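Uncharacterized protein PA2218 (Pseudomonas aeruginosa, PDB 2HDW) is of unknown function but adopts the alpha/beta hydrolase fold and is probably a hydrolase. Local coordinates at residues Y116-F125 and I354-D364. Sequence-based numbering, arbitrary orientation.
Sequences YAQTMAERGF and IPFDRIAGFFD
Tyr-116 offers one ring face to the edge of Phe-356 in a T-shaped pair, centroids 5.1 Å apart and planes at 65°, while Ile-354 packs against the outer end of the phenol, whose OH is hydrogen-bonded to Leu-347 O and Ser-201 OG. One turn on, Thr-119 sets CG2 almost exactly on the normal of the Phe-356 ring, 3.5 Å from its centroid, a CH-pi contact; Ile-354 CG2 covers the opposite face, so the ring is clamped between two methyl groups. Met-120, bent at both chi2 and chi3, passes SD obliquely by this ring in a Met-aromatic contact and lodges CE 3.6 Å from Ala-360 CA, a knob in the hole formed by Phe-356, Ile-359, Ala-360 and Phe-363. In this alpha/beta hydrolase fold, helices 112-122 and 356-366 pack on the same side of the central sheet, their short segments crossing at -64°, with Phe-363 reaching strands 96-102, 173-178 and 197-201. Arg-123 lays its guanidinium face over Phe-356 CB and sends NH1 to Asp-357 OD1 at 3.0 Å, a bent salt-bridge hydrogen bond (149°) on the anti side of the carboxylate. After the Schellman motif at Gly-124, Phe-125 turns its ring edge to Ala-360 O, and its CE1 meets Phe-363 CB at 3.6 Å.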
# COMPACT_ATOMS: atom_id res chain seq x y z
N TYR A 116 2.86 10.52 -2.65
CA TYR A 116 3.83 10.42 -1.56
C TYR A 116 5.25 10.32 -2.10
O TYR A 116 6.15 11.02 -1.64
CB TYR A 116 3.55 9.19 -0.70
CG TYR A 116 2.58 9.41 0.44
CD1 TYR A 116 1.22 9.64 0.21
CD2 TYR A 116 3.02 9.33 1.76
CE1 TYR A 116 0.32 9.79 1.28
CE2 TYR A 116 2.14 9.48 2.83
CZ TYR A 116 0.80 9.70 2.59
OH TYR A 116 -0.05 9.81 3.66
N ALA A 117 5.46 9.44 -3.08
CA ALA A 117 6.78 9.23 -3.67
C ALA A 117 7.36 10.49 -4.29
O ALA A 117 8.54 10.81 -4.09
CB ALA A 117 6.71 8.11 -4.72
N GLN A 118 6.56 11.22 -5.06
CA GLN A 118 7.06 12.44 -5.68
C GLN A 118 7.38 13.49 -4.63
O GLN A 118 8.40 14.18 -4.72
CB GLN A 118 6.04 13.02 -6.67
CG GLN A 118 6.61 14.21 -7.43
CD GLN A 118 5.71 14.71 -8.53
OE1 GLN A 118 4.66 15.31 -8.27
NE2 GLN A 118 6.10 14.48 -9.77
N THR A 119 6.51 13.62 -3.64
CA THR A 119 6.69 14.60 -2.57
C THR A 119 7.96 14.31 -1.78
O THR A 119 8.71 15.22 -1.45
CB THR A 119 5.49 14.60 -1.61
OG1 THR A 119 4.29 14.87 -2.35
CG2 THR A 119 5.65 15.67 -0.54
N MET A 120 8.19 13.04 -1.47
CA MET A 120 9.38 12.69 -0.71
C MET A 120 10.64 12.83 -1.57
O MET A 120 11.73 13.08 -1.06
CB MET A 120 9.25 11.28 -0.13
CG MET A 120 8.20 11.20 0.99
SD MET A 120 8.57 12.27 2.42
CE MET A 120 9.97 11.50 2.99
N ALA A 121 10.48 12.69 -2.88
CA ALA A 121 11.61 12.86 -3.79
C ALA A 121 12.00 14.34 -3.79
O ALA A 121 13.16 14.69 -3.98
CB ALA A 121 11.23 12.42 -5.19
N GLU A 122 11.02 15.22 -3.58
CA GLU A 122 11.31 16.65 -3.52
C GLU A 122 12.02 16.92 -2.20
O GLU A 122 12.67 17.95 -2.03
CB GLU A 122 10.02 17.48 -3.57
CG GLU A 122 9.20 17.32 -4.84
CD GLU A 122 8.05 18.31 -4.89
OE1 GLU A 122 7.33 18.43 -3.88
OE2 GLU A 122 7.85 18.95 -5.95
N ARG A 123 11.87 15.99 -1.25
CA ARG A 123 12.49 16.13 0.06
C ARG A 123 13.90 15.54 0.10
O ARG A 123 14.49 15.40 1.17
CB ARG A 123 11.62 15.45 1.13
CG ARG A 123 10.18 15.93 1.18
CD ARG A 123 10.09 17.41 1.48
NE ARG A 123 8.72 17.92 1.37
CZ ARG A 123 7.95 18.26 2.41
NH1 ARG A 123 8.41 18.14 3.65
NH2 ARG A 123 6.73 18.72 2.19
N GLY A 124 14.43 15.17 -1.07
CA GLY A 124 15.78 14.63 -1.12
C GLY A 124 15.97 13.12 -1.15
O GLY A 124 17.10 12.64 -1.08
N PHE A 125 14.88 12.37 -1.25
CA PHE A 125 14.99 10.91 -1.28
C PHE A 125 14.75 10.36 -2.69
O PHE A 125 14.07 10.98 -3.50
CB PHE A 125 13.97 10.27 -0.32
CG PHE A 125 14.14 10.70 1.12
CD1 PHE A 125 14.94 9.97 1.99
CD2 PHE A 125 13.50 11.84 1.60
CE1 PHE A 125 15.12 10.37 3.32
CE2 PHE A 125 13.67 12.25 2.94
CZ PHE A 125 14.48 11.51 3.79
N ILE A 354 -1.25 15.53 5.73
CA ILE A 354 -0.17 14.55 5.70
C ILE A 354 1.09 15.22 6.24
O ILE A 354 1.56 16.21 5.69
CB ILE A 354 0.12 14.06 4.25
CG1 ILE A 354 -1.15 13.47 3.64
CG2 ILE A 354 1.23 13.02 4.28
CD1 ILE A 354 -0.99 13.08 2.16
N PRO A 355 1.66 14.69 7.34
CA PRO A 355 2.87 15.27 7.94
C PRO A 355 4.17 14.92 7.21
O PRO A 355 4.99 14.17 7.73
CB PRO A 355 2.83 14.73 9.37
CG PRO A 355 2.26 13.36 9.18
CD PRO A 355 1.13 13.59 8.17
N PHE A 356 4.36 15.48 6.02
CA PHE A 356 5.56 15.19 5.25
C PHE A 356 6.83 15.68 5.92
O PHE A 356 7.87 15.03 5.80
CB PHE A 356 5.44 15.78 3.84
CG PHE A 356 4.58 14.96 2.91
CD1 PHE A 356 4.93 13.65 2.59
CD2 PHE A 356 3.43 15.51 2.34
CE1 PHE A 356 4.15 12.90 1.72
CE2 PHE A 356 2.64 14.77 1.46
CZ PHE A 356 3.00 13.46 1.15
N ASP A 357 6.77 16.81 6.62
CA ASP A 357 7.96 17.31 7.31
C ASP A 357 8.44 16.22 8.26
O ASP A 357 9.62 15.85 8.26
CB ASP A 357 7.64 18.57 8.13
CG ASP A 357 7.47 19.82 7.26
OD1 ASP A 357 7.41 19.71 6.02
OD2 ASP A 357 7.38 20.93 7.85
N ARG A 358 7.52 15.71 9.08
CA ARG A 358 7.82 14.66 10.05
C ARG A 358 8.27 13.37 9.41
O ARG A 358 9.13 12.68 9.94
CB ARG A 358 6.59 14.38 10.92
CG ARG A 358 6.70 14.86 12.35
CD ARG A 358 7.13 13.75 13.30
NE ARG A 358 8.48 13.27 13.07
CZ ARG A 358 9.07 12.31 13.79
NH1 ARG A 358 8.42 11.75 14.80
NH2 ARG A 358 10.32 11.93 13.51
N ILE A 359 7.66 13.02 8.28
CA ILE A 359 8.04 11.80 7.59
C ILE A 359 9.47 11.95 7.05
O ILE A 359 10.29 11.05 7.22
CB ILE A 359 7.05 11.47 6.45
CG1 ILE A 359 5.66 11.19 7.05
CG2 ILE A 359 7.54 10.26 5.67
CD1 ILE A 359 4.57 10.93 6.03
N ALA A 360 9.76 13.09 6.42
CA ALA A 360 11.09 13.34 5.89
C ALA A 360 12.11 13.39 7.03
O ALA A 360 13.20 12.82 6.94
CB ALA A 360 11.11 14.66 5.11
N GLY A 361 11.74 14.09 8.11
CA GLY A 361 12.62 14.20 9.25
C GLY A 361 12.91 12.83 9.85
O GLY A 361 14.03 12.54 10.27
N PHE A 362 11.89 11.98 9.87
CA PHE A 362 12.02 10.63 10.40
C PHE A 362 13.06 9.84 9.60
O PHE A 362 14.00 9.28 10.17
CB PHE A 362 10.66 9.92 10.31
CG PHE A 362 10.69 8.48 10.74
CD1 PHE A 362 10.70 8.14 12.08
CD2 PHE A 362 10.65 7.46 9.79
CE1 PHE A 362 10.66 6.80 12.48
CE2 PHE A 362 10.61 6.12 10.17
CZ PHE A 362 10.62 5.79 11.52
N PHE A 363 12.89 9.80 8.29
CA PHE A 363 13.83 9.06 7.46
C PHE A 363 15.20 9.73 7.37
O PHE A 363 16.20 9.04 7.23
CB PHE A 363 13.26 8.83 6.05
CG PHE A 363 12.14 7.81 6.02
CD1 PHE A 363 12.37 6.50 6.44
CD2 PHE A 363 10.87 8.16 5.56
CE1 PHE A 363 11.35 5.55 6.41
CE2 PHE A 363 9.84 7.22 5.52
CZ PHE A 363 10.08 5.91 5.95
N ASP A 364 15.24 11.06 7.47
CA ASP A 364 16.54 11.74 7.42
C ASP A 364 17.41 11.22 8.56
O ASP A 364 18.60 10.97 8.39
CB ASP A 364 16.39 13.26 7.57
CG ASP A 364 15.99 13.94 6.27
OD1 ASP A 364 16.48 13.52 5.20
OD2 ASP A 364 15.20 14.92 6.32